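Local coordinates for proto-oncogene tyrosine-protein kinase receptor Ret (Danio rerio, PDB 7AMK) that forms the extracellular cadherin-like part of a receptor tyrosine kinase that assembles with GDNF and GFR alpha 1 and probably relays their signal into the cell, at residues A[277-282]-A[315-320]; A[292-297]-A[355-360]. The protein carries 4 engineered substitutions. All coordinates share one frame; numbering follows the deposited sequence.

Overall arrangement
After two earlier cadherin-like domains and the first strands of the third, the chain passes N277 and enters strand 279-283, passes helix 288-293, follows strand 294-303 and returns along strand 312-321, where contact 1 closes a loop of 32 residues between 277-282 and 315-320. Contact 2 starts within that loop, at 292-297, and ends beyond it on strand 350-359, so the two cross along the chain. Each joins the sheet holding 294-303 and 312-321 to the facing sheet holding 279-283 and 350-359. Their centres lie about 15 Å apart. Neighbouring strands couple them directly: K320 N probably hydrogen-bonds to A295 O, and L319 packs on I296. Contact 1 includes a calcium ligand, contact 2 a glycosylated asparagine.

Contact 1: A[277-282]-A[315-320]. With CA (calcium ion), chain N.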
ATOM      1  N   ASN A 277     -29.495   3.624  -4.254  1.00 20.83           N
ATOM      2  CA  ASN A 277     -28.297   3.624  -5.081  1.00 19.79           C
ATOM      3  C   ASN A 277     -27.192   2.774  -4.497  1.00 19.77           C
ATOM      4  O   ASN A 277     -26.051   2.876  -4.929  1.00 19.18           O
ATOM      5  CB  ASN A 277     -27.755   5.031  -5.321  1.00 18.79           C
ATOM      6  CG  ASN A 277     -27.086   5.142  -6.649  1.00 18.23           C
ATOM      7  OD1 ASN A 277     -27.581   4.611  -7.625  1.00 18.67           O
ATOM      8  ND2 ASN A 277     -25.937   5.800  -6.697  1.00 18.70           N
ATOM      9  N   LYS A 278     -27.504   1.953  -3.512  1.00 21.91           N
ATOM     10  CA  LYS A 278     -26.528   1.024  -2.978  1.00 24.51           C
ATOM     11  C   LYS A 278     -26.246  -0.064  -4.005  1.00 25.19           C
ATOM     12  O   LYS A 278     -27.173  -0.675  -4.551  1.00 22.08           O
ATOM     13  CB  LYS A 278     -27.058   0.425  -1.678  1.00 23.23           C
ATOM     14  CG  LYS A 278     -26.105  -0.518  -0.975  1.00 34.42           C
ATOM     15  CD  LYS A 278     -26.798  -1.085   0.268  1.00 37.13           C
ATOM     16  CE  LYS A 278     -26.009  -2.217   0.902  1.00 37.85           C
ATOM     17  NZ  LYS A 278     -26.770  -2.836   2.039  1.00 54.99           N
ATOM     18  N   LEU A 279     -24.964  -0.316  -4.264  1.00 22.77           N
ATOM     19  CA  LEU A 279     -24.547  -1.472  -5.055  1.00 29.94           C
ATOM     20  C   LEU A 279     -24.119  -2.599  -4.114  1.00 24.33           C
ATOM     21  O   LEU A 279     -23.228  -2.410  -3.286  1.00 25.25           O
ATOM     22  CB  LEU A 279     -23.391  -1.126  -6.001  1.00 28.65           C
ATOM     23  CG  LEU A 279     -23.544   0.059  -6.952  1.00 28.81           C
ATOM     24  CD1 LEU A 279     -22.281   0.198  -7.840  1.00 20.07           C
ATOM     25  CD2 LEU A 279     -24.790  -0.148  -7.768  1.00 22.93           C
ATOM     26  N   VAL A 280     -24.732  -3.768  -4.267  1.00 27.91           N
ATOM     27  CA  VAL A 280     -24.370  -4.973  -3.527  1.00 32.95           C
ATOM     28  C   VAL A 280     -23.705  -5.939  -4.499  1.00 30.37           C
ATOM     29  O   VAL A 280     -24.209  -6.151  -5.608  1.00 33.18           O
ATOM     30  CB  VAL A 280     -25.595  -5.631  -2.863  1.00 32.92           C
ATOM     31  CG1 VAL A 280     -26.396  -4.614  -2.070  1.00 30.01           C
ATOM     32  CG2 VAL A 280     -26.466  -6.311  -3.908  1.00 34.40           C
ATOM     33  N   GLY A 281     -22.576  -6.517  -4.081  1.00 36.96           N
ATOM     34  CA  GLY A 281     -21.837  -7.472  -4.892  1.00 33.40           C
ATOM     35  C   GLY A 281     -22.011  -8.906  -4.426  1.00 37.60           C
ATOM     36  O   GLY A 281     -22.404  -9.149  -3.280  1.00 39.49           O
ATOM     37  N   THR A 282     -21.739  -9.871  -5.302  1.00 38.76           N
ATOM     38  CA  THR A 282     -21.825 -11.278  -4.929  1.00 39.59           C
ATOM     39  C   THR A 282     -20.767 -12.060  -5.694  1.00 38.89           C
ATOM     40  O   THR A 282     -20.737 -12.013  -6.926  1.00 38.79           O
ATOM     41  CB  THR A 282     -23.218 -11.840  -5.216  1.00 45.86           C
ATOM     42  OG1 THR A 282     -23.535 -11.622  -6.595  1.00 46.87           O
ATOM     43  CG2 THR A 282     -24.256 -11.156  -4.349  1.00 32.30           C
ATOM     44  N   HIS A 315     -17.053   3.825  -7.792  1.00 18.31           N
ATOM     45  CA  HIS A 315     -16.847   2.627  -6.980  1.00 22.13           C
ATOM     46  C   HIS A 315     -15.495   1.982  -7.293  1.00 22.58           C
ATOM     47  O   HIS A 315     -15.065   1.950  -8.447  1.00 25.96           O
ATOM     48  CB  HIS A 315     -17.966   1.593  -7.194  1.00 18.19           C
ATOM     49  CG  HIS A 315     -19.323   2.081  -6.806  1.00 20.75           C
ATOM     50  ND1 HIS A 315     -19.900   1.789  -5.587  1.00 24.49           N
ATOM     51  CD2 HIS A 315     -20.233   2.828  -7.485  1.00 22.94           C
ATOM     52  CE1 HIS A 315     -21.104   2.333  -5.529  1.00 18.71           C
ATOM     53  NE2 HIS A 315     -21.325   2.976  -6.665  1.00 21.81           N
ATOM     54  N   GLU A 316     -14.832   1.453  -6.264  1.00 28.46           N
ATOM     55  CA  GLU A 316     -13.586   0.710  -6.423  1.00 27.59           C
ATOM     56  C   GLU A 316     -13.761  -0.695  -5.872  1.00 27.85           C
ATOM     57  O   GLU A 316     -14.141  -0.869  -4.706  1.00 26.14           O
ATOM     58  CB  GLU A 316     -12.420   1.374  -5.697  1.00 24.68           C
ATOM     59  CG  GLU A 316     -12.079   2.785  -6.112  1.00 37.54           C
ATOM     60  CD  GLU A 316     -10.812   3.278  -5.420  1.00 39.91           C
ATOM     61  OE1 GLU A 316     -10.036   2.424  -4.935  1.00 40.15           O
ATOM     62  OE2 GLU A 316     -10.593   4.506  -5.357  1.00 39.63           O
ATOM     63  N   TYR A 317     -13.446  -1.687  -6.695  1.00 25.08           N
ATOM     64  CA  TYR A 317     -13.495  -3.090  -6.306  1.00 28.01           C
ATOM     65  C   TYR A 317     -12.080  -3.653  -6.354  1.00 34.59           C
ATOM     66  O   TYR A 317     -11.414  -3.579  -7.394  1.00 30.04           O
ATOM     67  CB  TYR A 317     -14.433  -3.871  -7.235  1.00 34.39           C
ATOM     68  CG  TYR A 317     -15.868  -3.430  -7.088  1.00 35.72           C
ATOM     69  CD1 TYR A 317     -16.683  -4.010  -6.126  1.00 26.46           C
ATOM     70  CD2 TYR A 317     -16.396  -2.408  -7.884  1.00 22.46           C
ATOM     71  CE1 TYR A 317     -17.966  -3.625  -5.966  1.00 26.33           C
ATOM     72  CE2 TYR A 317     -17.708  -2.007  -7.728  1.00 24.17           C
ATOM     73  CZ  TYR A 317     -18.488  -2.621  -6.759  1.00 29.06           C
ATOM     74  OH  TYR A 317     -19.798  -2.250  -6.548  1.00 26.44           O
ATOM     75  N   LYS A 318     -11.617  -4.205  -5.236  1.00 35.86           N
ATOM     76  CA  LYS A 318     -10.239  -4.671  -5.129  1.00 37.54           C
ATOM     77  C   LYS A 318     -10.222  -6.127  -4.679  1.00 35.10           C
ATOM     78  O   LYS A 318     -10.814  -6.465  -3.656  1.00 37.30           O
ATOM     79  CB  LYS A 318      -9.452  -3.789  -4.153  1.00 35.58           C
ATOM     80  CG  LYS A 318      -9.534  -2.293  -4.473  1.00 41.05           C
ATOM     81  CD  LYS A 318      -8.809  -1.450  -3.432  1.00 46.08           C
ATOM     82  N   LEU A 319      -9.554  -6.988  -5.436  1.00 40.29           N
ATOM     83  CA  LEU A 319      -9.393  -8.366  -5.004  1.00 32.38           C
ATOM     84  C   LEU A 319      -8.346  -8.412  -3.901  1.00 38.30           C
ATOM     85  O   LEU A 319      -7.246  -7.879  -4.059  1.00 36.56           O
ATOM     86  CB  LEU A 319      -8.995  -9.258  -6.179  1.00 38.71           C
ATOM     87  CG  LEU A 319      -8.855 -10.762  -5.888  1.00 41.07           C
ATOM     88  CD1 LEU A 319     -10.131 -11.320  -5.266  1.00 49.31           C
ATOM     89  CD2 LEU A 319      -8.485 -11.538  -7.153  1.00 39.53           C
ATOM     90  N   LYS A 320      -8.694  -9.026  -2.772  1.00 38.72           N
ATOM     91  CA  LYS A 320      -7.827  -9.038  -1.597  1.00 42.28           C
ATOM     92  C   LYS A 320      -7.552 -10.475  -1.168  1.00 47.94           C
ATOM     93  O   LYS A 320      -8.388 -11.361  -1.371  1.00 45.88           O
ATOM     94  CB  LYS A 320      -8.475  -8.263  -0.435  1.00 45.16           C
ATOM     95  CG  LYS A 320      -7.509  -7.518   0.448  1.00 49.43           C
ATOM     96  CD  LYS A 320      -8.268  -6.586   1.379  1.00 54.07           C
TER
HETATM   97 CA    CA N 603     -27.623   4.331  -9.879  1.00 13.21          CA
HETATM   98  O   HOH W   1     -21.067  -3.570  -4.171  1.00 28.36           O
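L279 and H315 are the nearest backbone pair here, their CA atoms 8.9 Å apart, a spacing that leaves room for side chains to meet between two strands of different sheets. Both residues direct their CB atoms at the opposing segment. The isobutyl group of L279 lies across the imidazole of H315, with CD1 over the middle of one ring face in a CH-pi contact. CG follows behind it, 3.6 Å from H315 CE1. In H315 a chi1 of -62° sets CG opposite the carbonyl carbon and turns the ring from its strand to present a face to the leucine. Its ND1 is hydrogen-bonded to H298, whereas NE2 is buried without a partner in the model. Cutting H315 back to an alanine removes the ring, which would probably leave L279 CD1 without the face it rests on and H298 without its hydrogen-bond mate.

Y317, two residues further along, brings its hydroxyl to the same leucine, OH standing 3.7 Å from L279 CD1. The ring of Y317 also stacks on H298, so both aromatic residues of this strand share that neighbour. A water at the edge of the tyrosine ring, in its plane, links the two segments: it donates to L279 O at 2.6 Å and is hydrogen-bonded to Y317 OH at 3.0 Å.

Just before the strand, N277 turns to a calcium ion, which its OD1 binds at 2.3 Å, while ND2 is held by T267 OG1. D230, D263, D265, D341 and the backbone O of N232 also bind this ion. Core packing between the two sheets thus lies two residues from a calcium ligand, in the cadherin-like beta-sandwich of the third domain.

Contact 2: A[292-297]-A[355-360]; sequences NNFAIE and FNVTVL. With NAG (2-acetamido-2-deoxy-beta-D-glucopyranose), chain F.
Two facing sheets of a cadherin-like beta-sandwich meet here, strand 294-297 on one side and strand 355-359 on the other. Their axes come within 11.8 Å and their directions differ by 143°, so the strands run roughly antiparallel while side chains fill the space between them. The contact is wholly apolar. F294, the first residue to leave helical geometry after helix 288-293, reaches toward two valines of the other strand with the outermost atom of its ring. V359 CG2 meets this ring at its edge, near the ring plane, 4.0 Å from F294 CZ. V357 approaches obliquely and more loosely, its CG1 4.3 Å from the same CZ. Since V357 and V359 are alternate residues of the strand, both point into the sandwich. F333 packs edge-to-face with F294, and L319 and L321 of the adjoining strand also touch it.

The second point of contact is I296 against F355. Although the CB of I296 does not aim at the opposing strand, chi1 and chi2, both -59°, fold the longer branch so that CD1 arrives at the phenylalanine from the opposite direction, 3.7 Å from F355 CE2 and 4.0 Å from CD2. L319 and Y337 lie against I296 as well.

Between inward-facing F355 and V357, N356 takes the reverse side of the strand. Its side chain is extended, with CG anti to the backbone N (chi1 -180°), and carries an N-linked glycan away from the core: N356 ND2, also hydrogen-bonded to D243 OD1, is joined covalently to NAG C1 at 1.4 Å.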
ATOM      1  N   ASN A 292     -12.458 -19.040   0.822  1.00 45.86           N
ATOM      2  CA  ASN A 292     -11.683 -18.973   2.060  1.00 51.55           C
ATOM      3  C   ASN A 292     -10.337 -18.278   1.912  1.00 53.31           C
ATOM      4  O   ASN A 292      -9.708 -17.971   2.930  1.00 53.34           O
ATOM      5  CB  ASN A 292     -11.428 -20.377   2.618  1.00 51.29           C
ATOM      6  CG  ASN A 292     -12.610 -20.922   3.378  1.00 49.70           C
ATOM      7  OD1 ASN A 292     -13.414 -20.169   3.930  1.00 55.62           O
ATOM      8  ND2 ASN A 292     -12.727 -22.237   3.411  1.00 53.60           N
ATOM      9  N   ASN A 293      -9.860 -18.042   0.693  1.00 52.24           N
ATOM     10  CA  ASN A 293      -8.571 -17.387   0.502  1.00 51.54           C
ATOM     11  C   ASN A 293      -8.662 -16.002  -0.117  1.00 53.19           C
ATOM     12  O   ASN A 293      -7.748 -15.198   0.076  1.00 50.43           O
ATOM     13  CB  ASN A 293      -7.655 -18.252  -0.373  1.00 49.38           C
ATOM     14  CG  ASN A 293      -7.171 -19.497   0.346  1.00 54.44           C
ATOM     15  OD1 ASN A 293      -6.596 -19.417   1.433  1.00 55.45           O
ATOM     16  ND2 ASN A 293      -7.413 -20.659  -0.255  1.00 48.83           N
ATOM     17  N   PHE A 294      -9.732 -15.705  -0.848  1.00 49.76           N
ATOM     18  CA  PHE A 294      -9.861 -14.460  -1.586  1.00 52.22           C
ATOM     19  C   PHE A 294     -11.097 -13.703  -1.113  1.00 48.30           C
ATOM     20  O   PHE A 294     -12.038 -14.286  -0.571  1.00 54.50           O
ATOM     21  CB  PHE A 294      -9.930 -14.718  -3.101  1.00 47.09           C
ATOM     22  CG  PHE A 294      -8.622 -15.162  -3.701  1.00 48.17           C
ATOM     23  CD1 PHE A 294      -7.700 -14.232  -4.167  1.00 42.10           C
ATOM     24  CD2 PHE A 294      -8.312 -16.509  -3.795  1.00 47.14           C
ATOM     25  CE1 PHE A 294      -6.488 -14.638  -4.710  1.00 46.70           C
ATOM     26  CE2 PHE A 294      -7.108 -16.927  -4.342  1.00 46.35           C
ATOM     27  CZ  PHE A 294      -6.190 -15.992  -4.799  1.00 45.42           C
ATOM     28  N   ALA A 295     -11.075 -12.389  -1.304  1.00 50.13           N
ATOM     29  CA  ALA A 295     -12.215 -11.557  -0.950  1.00 45.10           C
ATOM     30  C   ALA A 295     -12.152 -10.291  -1.778  1.00 39.60           C
ATOM     31  O   ALA A 295     -11.074  -9.868  -2.205  1.00 40.21           O
ATOM     32  CB  ALA A 295     -12.243 -11.212   0.544  1.00 45.54           C
ATOM     33  N   ILE A 296     -13.315  -9.693  -2.008  1.00 45.08           N
ATOM     34  CA  ILE A 296     -13.405  -8.430  -2.727  1.00 37.68           C
ATOM     35  C   ILE A 296     -13.580  -7.311  -1.711  1.00 37.73           C
ATOM     36  O   ILE A 296     -14.398  -7.423  -0.792  1.00 40.44           O
ATOM     37  CB  ILE A 296     -14.564  -8.443  -3.737  1.00 37.45           C
ATOM     38  CG1 ILE A 296     -14.376  -9.579  -4.745  1.00 35.11           C
ATOM     39  CG2 ILE A 296     -14.674  -7.087  -4.420  1.00 35.85           C
ATOM     40  CD1 ILE A 296     -13.104  -9.509  -5.513  1.00 35.46           C
ATOM     41  N   GLU A 297     -12.809  -6.242  -1.866  1.00 35.52           N
ATOM     42  CA  GLU A 297     -12.987  -5.019  -1.096  1.00 39.09           C
ATOM     43  C   GLU A 297     -13.715  -3.993  -1.957  1.00 39.89           C
ATOM     44  O   GLU A 297     -13.291  -3.703  -3.083  1.00 34.16           O
ATOM     45  CB  GLU A 297     -11.644  -4.456  -0.633  1.00 34.87           C
ATOM     46  N   PHE A 355     -12.249 -11.131 -12.481  1.00 44.86           N
ATOM     47  CA  PHE A 355     -10.859 -11.151 -12.059  1.00 38.44           C
ATOM     48  C   PHE A 355     -10.241 -12.419 -12.634  1.00 42.30           C
ATOM     49  O   PHE A 355     -10.667 -13.530 -12.299  1.00 36.72           O
ATOM     50  CB  PHE A 355     -10.738 -11.077 -10.537  1.00 40.53           C
ATOM     51  CG  PHE A 355     -11.105  -9.719  -9.964  1.00 41.69           C
ATOM     52  CD1 PHE A 355     -10.174  -8.693  -9.932  1.00 38.07           C
ATOM     53  CD2 PHE A 355     -12.383  -9.475  -9.461  1.00 43.97           C
ATOM     54  CE1 PHE A 355     -10.506  -7.439  -9.410  1.00 46.35           C
ATOM     55  CE2 PHE A 355     -12.718  -8.230  -8.937  1.00 44.53           C
ATOM     56  CZ  PHE A 355     -11.773  -7.207  -8.916  1.00 37.49           C
ATOM     57  N   ASN A 356      -9.276 -12.235 -13.537  1.00 44.06           N
ATOM     58  CA  ASN A 356      -8.567 -13.322 -14.210  1.00 45.00           C
ATOM     59  C   ASN A 356      -7.302 -13.599 -13.405  1.00 44.24           C
ATOM     60  O   ASN A 356      -6.292 -12.913 -13.568  1.00 46.25           O
ATOM     61  CB  ASN A 356      -8.251 -12.930 -15.651  1.00 48.05           C
ATOM     62  CG  ASN A 356      -7.534 -14.011 -16.395  1.00 44.76           C
ATOM     63  OD1 ASN A 356      -7.631 -15.173 -16.033  1.00 58.57           O
ATOM     64  ND2 ASN A 356      -6.812 -13.644 -17.446  1.00 55.90           N
ATOM     65  N   VAL A 357      -7.352 -14.600 -12.529  1.00 35.10           N
ATOM     66  CA  VAL A 357      -6.336 -14.783 -11.495  1.00 47.21           C
ATOM     67  C   VAL A 357      -5.379 -15.900 -11.891  1.00 41.60           C
ATOM     68  O   VAL A 357      -5.803 -17.028 -12.177  1.00 42.59           O
ATOM     69  CB  VAL A 357      -6.980 -15.087 -10.132  1.00 46.00           C
ATOM     70  CG1 VAL A 357      -5.890 -15.283  -9.064  1.00 42.52           C
ATOM     71  CG2 VAL A 357      -7.976 -13.991  -9.748  1.00 36.97           C
ATOM     72  N   THR A 358      -4.086 -15.591 -11.876  1.00 41.86           N
ATOM     73  CA  THR A 358      -3.023 -16.585 -11.992  1.00 37.23           C
ATOM     74  C   THR A 358      -2.276 -16.639 -10.668  1.00 37.35           C
ATOM     75  O   THR A 358      -1.722 -15.627 -10.229  1.00 45.36           O
ATOM     76  CB  THR A 358      -2.063 -16.236 -13.134  1.00 39.66           C
ATOM     77  OG1 THR A 358      -2.705 -16.481 -14.390  1.00 43.81           O
ATOM     78  CG2 THR A 358      -0.795 -17.081 -13.049  1.00 43.23           C
ATOM     79  N   VAL A 359      -2.270 -17.805 -10.027  1.00 37.56           N
ATOM     80  CA  VAL A 359      -1.497 -18.025  -8.809  1.00 37.67           C
ATOM     81  C   VAL A 359      -0.385 -19.010  -9.147  1.00 43.26           C
ATOM     82  O   VAL A 359      -0.635 -20.203  -9.359  1.00 47.67           O
ATOM     83  CB  VAL A 359      -2.366 -18.537  -7.655  1.00 44.16           C
ATOM     84  CG1 VAL A 359      -1.515 -18.742  -6.387  1.00 37.75           C
ATOM     85  CG2 VAL A 359      -3.536 -17.578  -7.399  1.00 35.53           C
ATOM     86  N   LEU A 360       0.859 -18.507  -9.208  1.00 43.85           N
ATOM     87  CA  LEU A 360       1.982 -19.404  -9.443  1.00 42.09           C
ATOM     88  C   LEU A 360       2.549 -19.885  -8.117  1.00 42.50           C
ATOM     89  O   LEU A 360       2.434 -19.194  -7.101  1.00 44.86           O
ATOM     90  CB  LEU A 360       3.081 -18.697 -10.220  1.00 42.96           C
ATOM     91  CG  LEU A 360       2.643 -17.863 -11.415  1.00 45.22           C
ATOM     92  CD1 LEU A 360       3.718 -16.852 -11.735  1.00 50.97           C
ATOM     93  CD2 LEU A 360       2.397 -18.749 -12.610  1.00 47.73           C
TER
HETATM   94  C1  NAG F   1      -6.082 -14.607 -18.241  1.00 65.75           C
HETATM   95  C2  NAG F   1      -6.527 -14.555 -19.713  1.00 72.27           C
HETATM   96  C3  NAG F   1      -5.667 -15.475 -20.580  1.00 83.29           C
HETATM   97  C4  NAG F   1      -4.183 -15.234 -20.341  1.00 83.62           C
HETATM   98  C5  NAG F   1      -3.877 -15.343 -18.856  1.00 73.58           C
HETATM   99  C6  NAG F   1      -2.428 -15.066 -18.527  1.00 69.44           C
HETATM  100  C7  NAG F   1      -8.895 -14.016 -20.061  1.00 78.12           C
HETATM  101  C8  NAG F   1     -10.286 -14.566 -20.177  1.00 76.80           C
HETATM  102  N2  NAG F   1      -7.929 -14.914 -19.844  1.00 73.17           N
HETATM  103  O3  NAG F   1      -5.978 -15.237 -21.948  1.00 87.06           O
HETATM  104  O4  NAG F   1      -3.419 -16.202 -21.050  1.00 86.86           O
HETATM  105  O5  NAG F   1      -4.666 -14.375 -18.151  1.00 71.75           O
HETATM  106  O6  NAG F   1      -2.176 -13.669 -18.483  1.00 71.91           O
HETATM  107  O7  NAG F   1      -8.658 -12.814 -20.155  1.00 69.82           O